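Local coordinates for VgrG protein (Vibrio cholerae, PDB 4DTH) that binds ATP and magnesium through the actin cross-linking domain of a Vibrio toxin, which probably joins actin monomers to one another covalently, at residues 33-39 / 148-154; 63-69 / 84-90; 234-239 / 318-323. One frame throughout, in Å; residues are numbered along the deposited sequence. Where two conformers were deposited one is given.

Overall arrangement
Contacts 1 and 2 share one region of beta structure. Strand 34-38 pairs with strand 150-153 in contact 1, and strand 85-97 with strand 56-68 in contact 2. Strands 34-38 and 85-97 are themselves neighbours, so the two contacts touch, with centres about 7 Å apart. In sequence, contact 2 falls between the segments of contact 1. Contact 3 comes later and joins helices 221-245 and 312-323. Its centre is about 40 Å from that of contact 1. The Phe322 side chain is about 13 Å from the bound ATP at the nearest atoms. Strand 85-97 gives the sheet region a magnesium ligand, Glu90, while contact 3 packs helices on the far side of the chain's centre.

Contact 1 (33-39 / 148-154); sequences GLVVAMP and KHVIAAG
Val36 and Ile151 meet on one face of an antiparallel strand pair. Strands 34-38 and 150-153 run at 152° to each other. The tight part is this buried middle. Val36 CG2 lies 3.9 Å from Ile151 CD1. Ile151 is bent at its second torsion (chi2 -65°), which turns CD1 back over Val36 CB and CG2. The other branch of Ile151, CG2, takes Leu34 CD2 at 3.9 Å. On the other face, Ala37 CB packs on Val150 CG2 at 3.7 Å. Backbone bonds hold the middle in register. Val35 and Ala152 exchange two, and so do Ala37 and Val150. Val35 N reaches Ala152 O at 2.8 Å. Farther along, Met38 CG comes within 3.5 Å of His149 CB. The His149 ring is held from outside the pair, by Asn146 O at ND1 and Leu130 N at NE2.

The Pro39 end is looser and faces solvent. Pro39 CG lies 3.6 Å from the NZ of exposed Lys148, a van der Waals contact of the lysine end with the proline ring. Lys148 O is buried under Pro39 CD and Met38 CG and has no polar partner in the model. The glycine end is partly exposed but still bonded: Gly154 N donates to Gly33 O at 2.8 Å.

Strand 34-38 is paired on its other edge with strand 85-97. Helix 101-124 packs on the Leu34 and Ile151 face through Phe118. Phe46 of strand 45-51 touches Val36, Met38 and Ile151.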
loop_
_atom_site.group_PDB
_atom_site.type_symbol
_atom_site.label_atom_id
_atom_site.label_comp_id
_atom_site.label_asym_id
_atom_site.label_seq_id
_atom_site.Cartn_x
_atom_site.Cartn_y
_atom_site.Cartn_z
ATOM N N GLY A 33 -17.111 -10.686 8.171
ATOM C CA GLY A 33 -17.711 -11.755 8.958
ATOM C C GLY A 33 -17.081 -12.026 10.302
ATOM O O GLY A 33 -17.615 -12.835 11.066
ATOM N N LEU A 34 -15.924 -11.403 10.584
ATOM C CA LEU A 34 -15.220 -11.610 11.848
ATOM C C LEU A 34 -14.368 -10.413 12.219
ATOM O O LEU A 34 -14.172 -9.489 11.414
ATOM C CB LEU A 34 -14.347 -12.903 11.816
ATOM C CG LEU A 34 -13.211 -13.007 10.772
ATOM C CD1 LEU A 34 -12.007 -12.164 11.145
ATOM C CD2 LEU A 34 -12.688 -14.411 10.696
ATOM N N VAL A 35 -13.818 -10.469 13.434
ATOM C CA VAL A 35 -12.855 -9.507 13.944
ATOM C C VAL A 35 -11.733 -10.253 14.676
ATOM O O VAL A 35 -11.897 -11.412 15.057
ATOM C CB VAL A 35 -13.522 -8.471 14.890
ATOM C CG1 VAL A 35 -14.441 -7.504 14.121
ATOM C CG2 VAL A 35 -14.255 -9.158 16.055
ATOM N N VAL A 36 -10.611 -9.563 14.891
ATOM C CA VAL A 36 -9.514 -10.016 15.737
ATOM C C VAL A 36 -9.491 -9.042 16.921
ATOM O O VAL A 36 -9.673 -7.834 16.732
ATOM C CB VAL A 36 -8.125 -10.119 15.035
ATOM C CG1 VAL A 36 -7.641 -8.767 14.497
ATOM C CG2 VAL A 36 -7.072 -10.737 15.968
ATOM N N ALA A 37 -9.308 -9.559 18.130
ATOM C CA ALA A 37 -9.159 -8.696 19.298
ATOM C C ALA A 37 -7.768 -8.956 19.845
ATOM O O ALA A 37 -7.298 -10.100 19.849
ATOM C CB ALA A 37 -10.220 -8.977 20.331
ATOM N N MET A 38 -7.061 -7.882 20.191
ATOM C CA MET A 38 -5.682 -7.956 20.663
ATOM C C MET A 38 -5.428 -6.889 21.728
ATOM O O MET A 38 -6.175 -5.905 21.747
ATOM C CB MET A 38 -4.730 -7.703 19.484
ATOM C CG MET A 38 -4.358 -8.947 18.746
ATOM S SD MET A 38 -3.002 -8.671 17.589
ATOM C CE MET A 38 -3.860 -8.050 16.277
ATOM N N PRO A 39 -4.353 -7.000 22.561
ATOM C CA PRO A 39 -4.044 -5.904 23.502
ATOM C C PRO A 39 -3.855 -4.576 22.769
ATOM O O PRO A 39 -3.472 -4.566 21.601
ATOM C CB PRO A 39 -2.712 -6.335 24.128
ATOM C CG PRO A 39 -2.675 -7.816 23.983
ATOM C CD PRO A 39 -3.359 -8.092 22.671
ATOM N N LYS A 148 -1.282 -13.680 21.640
ATOM C CA LYS A 148 -2.131 -12.800 22.437
ATOM C C LYS A 148 -3.182 -12.136 21.539
ATOM O O LYS A 148 -3.131 -10.937 21.266
ATOM C CB LYS A 148 -1.288 -11.765 23.212
ATOM C CG LYS A 148 -1.561 -11.775 24.709
ATOM C CD LYS A 148 -0.579 -10.895 25.478
ATOM C CE LYS A 148 -1.012 -10.701 26.910
ATOM N NZ LYS A 148 -2.003 -9.611 27.022
ATOM N N HIS A 149 -4.115 -12.956 21.042
ATOM C CA HIS A 149 -5.224 -12.530 20.191
ATOM C C HIS A 149 -6.382 -13.502 20.325
ATOM O O HIS A 149 -6.202 -14.619 20.814
ATOM C CB HIS A 149 -4.795 -12.425 18.697
ATOM C CG HIS A 149 -4.752 -13.745 17.976
ATOM N ND1 HIS A 149 -3.606 -14.522 17.958
ATOM C CD2 HIS A 149 -5.729 -14.394 17.293
ATOM C CE1 HIS A 149 -3.916 -15.608 17.268
ATOM N NE2 HIS A 149 -5.183 -15.575 16.846
ATOM N N VAL A 150 -7.566 -13.081 19.874
ATOM C CA VAL A 150 -8.745 -13.939 19.754
ATOM C C VAL A 150 -9.432 -13.602 18.437
ATOM O O VAL A 150 -9.357 -12.459 17.972
ATOM C CB VAL A 150 -9.747 -13.917 20.953
ATOM C CG1 VAL A 150 -9.118 -14.463 22.228
ATOM C CG2 VAL A 150 -10.356 -12.533 21.184
ATOM N N ILE A 151 -10.101 -14.591 17.849
ATOM C CA ILE A 151 -10.884 -14.404 16.625
ATOM C C ILE A 151 -12.340 -14.562 17.041
ATOM O O ILE A 151 -12.685 -15.555 17.690
ATOM C CB ILE A 151 -10.486 -15.436 15.521
ATOM C CG1 ILE A 151 -8.997 -15.302 15.108
ATOM C CG2 ILE A 151 -11.445 -15.352 14.300
ATOM C CD1 ILE A 151 -8.599 -13.940 14.414
ATOM N N ALA A 152 -13.195 -13.614 16.643
ATOM C CA ALA A 152 -14.614 -13.662 16.982
ATOM C C ALA A 152 -15.496 -13.290 15.808
ATOM O O ALA A 152 -15.157 -12.397 15.034
ATOM C CB ALA A 152 -14.913 -12.767 18.171
ATOM N N ALA A 153 -16.639 -13.970 15.689
ATOM C CA ALA A 153 -17.621 -13.752 14.626
ATOM C C ALA A 153 -18.229 -12.366 14.681
ATOM O O ALA A 153 -18.363 -11.785 15.764
ATOM C CB ALA A 153 -18.727 -14.775 14.750
ATOM N N GLY A 154 -18.604 -11.859 13.510
ATOM C CA GLY A 154 -19.253 -10.563 13.373
ATOM C C GLY A 154 -18.404 -9.441 13.924
ATOM O O GLY A 154 -17.230 -9.319 13.566
#

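Contact 2 (63-69 / 84-90)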
loop_
_atom_site.group_PDB
_atom_site.type_symbol
_atom_site.label_atom_id
_atom_site.label_comp_id
_atom_site.label_asym_id
_atom_site.label_seq_id
_atom_site.Cartn_x
_atom_site.Cartn_y
_atom_site.Cartn_z
ATOM N N ASP A 63 -6.577 -4.498 11.037
ATOM C CA ASP A 63 -6.709 -3.391 10.099
ATOM C C ASP A 63 -7.485 -2.219 10.707
ATOM O O ASP A 63 -6.871 -1.366 11.349
ATOM C CB ASP A 63 -7.323 -3.917 8.780
ATOM C CG ASP A 63 -7.471 -2.947 7.617
ATOM O OD1 ASP A 63 -6.831 -1.869 7.644
ATOM O OD2 ASP A 63 -8.208 -3.281 6.667
ATOM N N MET A 64 -8.816 -2.184 10.525
ATOM C CA MET A 64 -9.654 -1.087 11.004
ATOM C C MET A 64 -10.058 -1.294 12.448
ATOM O O MET A 64 -10.681 -2.311 12.757
ATOM C CB MET A 64 -10.918 -0.927 10.137
ATOM C CG MET A 64 -10.634 -0.784 8.669
ATOM S SD MET A 64 -9.627 0.662 8.303
ATOM C CE MET A 64 -9.442 0.466 6.537
ATOM N N ASN A 65 -9.770 -0.299 13.314
ATOM C CA ASN A 65 -10.164 -0.361 14.716
ATOM C C ASN A 65 -11.697 -0.287 14.826
ATOM O O ASN A 65 -12.305 0.681 14.352
ATOM C CB ASN A 65 -9.500 0.761 15.538
ATOM C CG ASN A 65 -9.862 0.716 17.010
ATOM O OD1 ASN A 65 -11.016 0.912 17.399
ATOM N ND2 ASN A 65 -8.894 0.437 17.863
ATOM N N GLN A 66 -12.312 -1.307 15.463
ATOM C CA GLN A 66 -13.771 -1.394 15.645
ATOM C C GLN A 66 -14.209 -1.202 17.109
ATOM O O GLN A 66 -15.313 -1.619 17.480
ATOM C CB GLN A 66 -14.336 -2.711 15.079
ATOM C CG GLN A 66 -13.971 -3.032 13.624
ATOM C CD GLN A 66 -14.882 -2.363 12.617
ATOM O OE1 GLN A 66 -14.549 -1.319 12.048
ATOM N NE2 GLN A 66 -16.022 -2.978 12.323
ATOM N N GLY A 67 -13.348 -0.585 17.918
ATOM C CA GLY A 67 -13.643 -0.320 19.320
ATOM C C GLY A 67 -13.041 -1.301 20.305
ATOM O O GLY A 67 -12.476 -2.321 19.907
ATOM N N SER A 68 -13.151 -0.988 21.601
ATOM C CA SER A 68 -12.616 -1.829 22.670
ATOM C C SER A 68 -13.312 -3.186 22.718
ATOM O O SER A 68 -14.497 -3.299 22.400
ATOM C CB SER A 68 -12.697 -1.114 24.014
ATOM O OG SER A 68 -11.815 0.002 24.013
ATOM N N TYR A 69 -12.541 -4.219 23.051
ATOM C CA TYR A 69 -13.040 -5.587 23.139
ATOM C C TYR A 69 -13.571 -5.847 24.524
ATOM O O TYR A 69 -12.921 -5.502 25.514
ATOM C CB TYR A 69 -11.919 -6.589 22.811
ATOM C CG TYR A 69 -12.290 -8.049 22.993
ATOM C CD1 TYR A 69 -13.203 -8.671 22.139
ATOM C CD2 TYR A 69 -11.695 -8.821 23.987
ATOM C CE1 TYR A 69 -13.511 -10.027 22.271
ATOM C CE2 TYR A 69 -12.007 -10.176 24.136
ATOM C CZ TYR A 69 -12.922 -10.771 23.282
ATOM O OH TYR A 69 -13.229 -12.107 23.417
ATOM N N TRP A 84 -7.928 -4.410 25.669
ATOM C CA TRP A 84 -7.895 -5.028 24.342
ATOM C C TRP A 84 -8.813 -4.303 23.374
ATOM O O TRP A 84 -9.880 -3.819 23.768
ATOM C CB TRP A 84 -8.276 -6.516 24.412
ATOM C CG TRP A 84 -7.174 -7.429 24.863
ATOM C CD1 TRP A 84 -6.294 -7.223 25.889
ATOM C CD2 TRP A 84 -6.919 -8.755 24.376
ATOM N NE1 TRP A 84 -5.475 -8.320 26.039
ATOM C CE2 TRP A 84 -5.843 -9.279 25.130
ATOM C CE3 TRP A 84 -7.498 -9.552 23.373
ATOM C CZ2 TRP A 84 -5.325 -10.559 24.902
ATOM C CZ3 TRP A 84 -6.976 -10.818 23.140
ATOM C CH2 TRP A 84 -5.897 -11.307 23.891
ATOM N N GLN A 85 -8.378 -4.224 22.111
ATOM C CA GLN A 85 -9.101 -3.553 21.029
ATOM C C GLN A 85 -9.507 -4.538 19.954
ATOM O O GLN A 85 -8.774 -5.499 19.703
ATOM C CB GLN A 85 -8.205 -2.476 20.387
ATOM C CG GLN A 85 -7.745 -1.371 21.358
ATOM C CD GLN A 85 -8.888 -0.497 21.787
ATOM O OE1 GLN A 85 -9.551 0.125 20.960
ATOM N NE2 GLN A 85 -9.142 -0.431 23.086
ATOM N N THR A 86 -10.650 -4.295 19.308
ATOM C CA THR A 86 -11.146 -5.123 18.211
ATOM C C THR A 86 -10.776 -4.460 16.880
ATOM O O THR A 86 -10.826 -3.230 16.770
ATOM C CB THR A 86 -12.656 -5.329 18.371
ATOM O OG1 THR A 86 -12.920 -6.070 19.562
ATOM C CG2 THR A 86 -13.276 -6.025 17.215
ATOM N N HIS A 87 -10.395 -5.268 15.879
ATOM C CA HIS A 87 -10.049 -4.780 14.548
ATOM C C HIS A 87 -10.584 -5.718 13.505
ATOM O O HIS A 87 -10.734 -6.910 13.773
ATOM C CB HIS A 87 -8.519 -4.674 14.378
ATOM C CG HIS A 87 -7.828 -3.768 15.356
ATOM N ND1 HIS A 87 -7.439 -2.492 15.002
ATOM C CD2 HIS A 87 -7.419 -4.009 16.622
ATOM C CE1 HIS A 87 -6.845 -1.987 16.071
ATOM N NE2 HIS A 87 -6.815 -2.858 17.069
ATOM N N THR A 88 -10.773 -5.219 12.288
ATOM C CA THR A 88 -11.084 -6.095 11.163
ATOM C C THR A 88 -9.755 -6.826 10.841
ATOM O O THR A 88 -8.680 -6.384 11.269
ATOM C CB THR A 88 -11.600 -5.303 9.953
ATOM O OG1 THR A 88 -10.611 -4.350 9.556
ATOM C CG2 THR A 88 -12.930 -4.605 10.234
ATOM N N VAL A 89 -9.840 -7.939 10.126
ATOM C CA VAL A 89 -8.678 -8.723 9.729
ATOM C C VAL A 89 -8.397 -8.450 8.261
ATOM O O VAL A 89 -9.296 -8.529 7.419
ATOM C CB VAL A 89 -8.855 -10.238 10.002
ATOM C CG1 VAL A 89 -7.757 -11.061 9.327
ATOM C CG2 VAL A 89 -8.895 -10.528 11.498
ATOM N N GLU A 90 -7.135 -8.149 7.952
ATOM C CA GLU A 90 -6.720 -7.933 6.581
ATOM C C GLU A 90 -5.606 -8.910 6.226
ATOM O O GLU A 90 -4.616 -9.016 6.959
ATOM C CB GLU A 90 -6.274 -6.486 6.373
ATOM C CG GLU A 90 -5.894 -6.181 4.931
ATOM C CD GLU A 90 -5.381 -4.772 4.739
ATOM O OE1 GLU A 90 -4.510 -4.346 5.532
ATOM O OE2 GLU A 90 -5.827 -4.104 3.782
HETATM O O HOH W 1 -5.308 -1.470 4.952
HETATM O O HOH W 2 -11.030 -3.358 26.233
#
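Gln85 is bent at its second torsion (chi2 -69°), which folds its amide back over strand 65-68 to meet both Asn65 and Ser68. Strands 65-68 and 85-90 run antiparallel, at 159°. Asn65 holds CG opposite its backbone N and sends ND2 to Gln85 OE1 at 3.2 Å. This bond is almost straight and uses a lone pair in the plane of the Gln85 carbonyl. Gln85 NE2 gives a more bent bond to Ser68 OG at 2.9 Å. Asn65 OD1 accepts from Gly67 N, an Asx turn. That turn spans a beta bulge. Gln66 N donates to Thr86 O, Gly67 N goes to Asn65 OD1 instead of across, and Thr86 N donates to Gly67 O at 2.8 Å, so Thr86 faces two residues.

At the corner of the chain, Thr88 OG1 accepts from Met64 N at 3.0 Å and is also bonded to Glu30. Beyond it the carboxylates of Asp63 and Glu90 lie stacked, planes 10° apart, with Asp63 OD2 3.8 Å from Glu90 OE2. The nearby magnesium may ease this like-charge pair. A water lies 2.9 Å from Glu90 OE2 and also close to Asp63 OD1. Glu90 and Glu28 belong to one magnesium site.

Tyr69 OH is bonded to His127 and Arg71. Strand 85-97 lies between strands 56-68 and 34-38, with Thr86 touching Val35 and Val89 touching Leu34 and Val36.

Contact 3 (234-239 / 318-323); sequences IYLKTA and VFQYFQ
The Tyr235 side chain reaches from helix 221-245 to helix 312-323 and runs along segment 318-323. With CG opposite its own carbonyl carbon (chi1 -76°), the ring leans across to the other helix. Tyr235 CB begins on Val318, 4.1 Å from Val318 CG1. CG faces the CD2 of Phe322. One ring side continues on Phe322: Tyr235 CD1 sits 3.6 Å from Phe322 CD2, and Tyr235 CE1 lies near Phe322 CB and CD2. The other side turns to Phe319. Here Tyr235 CE2 meets Phe319 CD2 at 3.8 Å, and that atom sits at the edge of the tyrosine ring, near its plane. Tyr235 CZ then packs on Phe322 CB at 3.4 Å. At the tip, OH also rests on Phe322 CB.

The two rings form an offset stack. Their planes are 27° apart and their centroids 4.9 Å apart. Phe322 CD2 lies over the tyrosine face, toward its rim.

The far end of Phe322 reaches Thr238. Thr238 OG1 lies at the ring edge, 3.3 Å from Phe322 CZ. The hydroxyl is already bonded to Ile234 O, the carbonyl that also accepts from Thr238 N, from the opposite face of its plane. Ile234 CG2 sits off-centre over the face that Tyr235 also stacks on; Tyr321 CD2, of the same helix as Phe322, lies over the centre of the opposite face. Val318 CG2 packs on Ala239 CA and CB.

This is apolar helix-helix packing centred on aromatic rings, with no hydrogen bond across it. The segment axes approach to 10.2 Å and cross at 123°. Helix 292-307 closes one side, with Met299 and Ile302 on Tyr235 and Lys303 on Phe319. Trp275 of helix 269-275 packs on Ile234 and Thr238, and Pro283 touches Phe322.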
loop_
_atom_site.group_PDB
_atom_site.type_symbol
_atom_site.label_atom_id
_atom_site.label_comp_id
_atom_site.label_asym_id
_atom_site.label_seq_id
_atom_site.Cartn_x
_atom_site.Cartn_y
_atom_site.Cartn_z
ATOM N N ILE A 234 3.609 14.434 -9.422
ATOM C CA ILE A 234 3.347 14.205 -7.996
ATOM C C ILE A 234 3.267 15.531 -7.233
ATOM O O ILE A 234 2.347 15.713 -6.436
ATOM C CB ILE A 234 4.378 13.228 -7.377
ATOM C CG1 ILE A 234 4.127 11.796 -7.903
ATOM C CG2 ILE A 234 4.332 13.272 -5.815
ATOM C CD1 ILE A 234 5.106 10.759 -7.426
ATOM N N TYR A 235 4.236 16.442 -7.469
ATOM C CA TYR A 235 4.268 17.737 -6.776
ATOM C C TYR A 235 3.014 18.557 -7.083
ATOM O O TYR A 235 2.413 19.111 -6.162
ATOM C CB TYR A 235 5.526 18.547 -7.150
ATOM C CG TYR A 235 6.836 18.108 -6.523
ATOM C CD1 TYR A 235 7.123 16.758 -6.316
ATOM C CD2 TYR A 235 7.841 19.032 -6.255
ATOM C CE1 TYR A 235 8.366 16.348 -5.831
ATOM C CE2 TYR A 235 9.079 18.635 -5.754
ATOM C CZ TYR A 235 9.349 17.292 -5.573
ATOM O OH TYR A 235 10.563 16.926 -5.053
ATOM N N LEU A 236 2.608 18.609 -8.375
ATOM C CA LEU A 236 1.421 19.347 -8.810
ATOM C C LEU A 236 0.144 18.744 -8.236
ATOM O O LEU A 236 -0.716 19.490 -7.773
ATOM C CB LEU A 236 1.336 19.444 -10.347
ATOM C CG LEU A 236 2.409 20.284 -11.045
ATOM C CD1 LEU A 236 2.188 20.273 -12.561
ATOM C CD2 LEU A 236 2.444 21.723 -10.518
ATOM N N LYS A 237 0.030 17.400 -8.235
ATOM C CA LYS A 237 -1.127 16.715 -7.655
ATOM C C LYS A 237 -1.224 16.973 -6.141
ATOM O O LYS A 237 -2.328 17.191 -5.630
ATOM C CB LYS A 237 -1.113 15.205 -7.965
ATOM C CG LYS A 237 -2.348 14.447 -7.457
ATOM C CD LYS A 237 -3.637 14.854 -8.173
ATOM C CE LYS A 237 -4.779 13.957 -7.771
ATOM N NZ LYS A 237 -6.001 14.313 -8.534
ATOM N N THR A 238 -0.066 16.965 -5.436
ATOM C CA THR A 238 -0.037 17.227 -3.991
ATOM C C THR A 238 -0.572 18.642 -3.718
ATOM O O THR A 238 -1.399 18.820 -2.822
ATOM C CB THR A 238 1.352 16.963 -3.404
ATOM O OG1 THR A 238 1.696 15.599 -3.659
ATOM C CG2 THR A 238 1.393 17.199 -1.887
ATOM N N ALA A 239 -0.122 19.633 -4.514
ATOM C CA ALA A 239 -0.583 21.009 -4.386
ATOM C C ALA A 239 -2.096 21.094 -4.663
ATOM O O ALA A 239 -2.824 21.722 -3.886
ATOM C CB ALA A 239 0.199 21.912 -5.328
ATOM N N VAL A 318 5.373 22.744 -0.843
ATOM C CA VAL A 318 5.282 21.426 -1.489
ATOM C C VAL A 318 6.693 21.024 -1.958
ATOM O O VAL A 318 7.121 19.901 -1.694
ATOM C CB VAL A 318 4.238 21.397 -2.652
ATOM C CG1 VAL A 318 4.379 20.127 -3.501
ATOM C CG2 VAL A 318 2.806 21.521 -2.113
ATOM N N PHE A 319 7.410 21.951 -2.625
ATOM C CA PHE A 319 8.769 21.684 -3.101
ATOM C C PHE A 319 9.690 21.258 -1.951
ATOM O O PHE A 319 10.282 20.185 -2.044
ATOM C CB PHE A 319 9.340 22.880 -3.893
ATOM C CG PHE A 319 10.669 22.577 -4.548
ATOM C CD1 PHE A 319 11.862 22.752 -3.852
ATOM C CD2 PHE A 319 10.727 22.081 -5.849
ATOM C CE1 PHE A 319 13.091 22.435 -4.446
ATOM C CE2 PHE A 319 11.959 21.775 -6.444
ATOM C CZ PHE A 319 13.131 21.957 -5.738
ATOM N N GLN A 320 9.760 22.045 -0.852
ATOM C CA GLN A 320 10.597 21.742 0.320
ATOM C C GLN A 320 10.192 20.430 0.993
ATOM O O GLN A 320 11.060 19.641 1.373
ATOM C CB GLN A 320 10.562 22.896 1.347
ATOM C CG GLN A 320 11.644 22.776 2.444
ATOM C CD GLN A 320 11.403 23.601 3.696
ATOM O OE1 GLN A 320 10.336 24.189 3.909
ATOM N NE2 GLN A 320 12.391 23.629 4.581
ATOM N N TYR A 321 8.871 20.200 1.144
ATOM C CA TYR A 321 8.347 18.998 1.756
ATOM C C TYR A 321 8.934 17.750 1.086
ATOM O O TYR A 321 9.472 16.886 1.774
ATOM C CB TYR A 321 6.810 18.981 1.682
ATOM C CG TYR A 321 6.209 17.710 2.232
ATOM C CD1 TYR A 321 6.096 17.506 3.606
ATOM C CD2 TYR A 321 5.748 16.706 1.381
ATOM C CE1 TYR A 321 5.551 16.330 4.120
ATOM C CE2 TYR A 321 5.203 15.527 1.882
ATOM C CZ TYR A 321 5.103 15.346 3.253
ATOM O OH TYR A 321 4.560 14.197 3.751
ATOM N N PHE A 322 8.833 17.671 -0.245
ATOM C CA PHE A 322 9.343 16.517 -0.974
ATOM C C PHE A 322 10.866 16.437 -1.027
ATOM O O PHE A 322 11.407 15.333 -1.079
ATOM C CB PHE A 322 8.694 16.406 -2.355
ATOM C CG PHE A 322 7.253 15.955 -2.277
ATOM C CD1 PHE A 322 6.915 14.754 -1.659
ATOM C CD2 PHE A 322 6.233 16.736 -2.813
ATOM C CE1 PHE A 322 5.579 14.338 -1.570
ATOM C CE2 PHE A 322 4.897 16.323 -2.724
ATOM C CZ PHE A 322 4.581 15.121 -2.111
ATOM N N GLN A 323 11.539 17.595 -1.011
ATOM C CA GLN A 323 12.997 17.705 -1.041
ATOM C C GLN A 323 13.633 17.132 0.247
ATOM O O GLN A 323 14.644 16.434 0.154
ATOM C CB GLN A 323 13.391 19.174 -1.285
ATOM C CG GLN A 323 14.832 19.541 -0.962
ATOM C CD GLN A 323 15.015 21.027 -1.118
ATOM O OE1 GLN A 323 14.772 21.809 -0.193
ATOM N NE2 GLN A 323 15.399 21.448 -2.316
#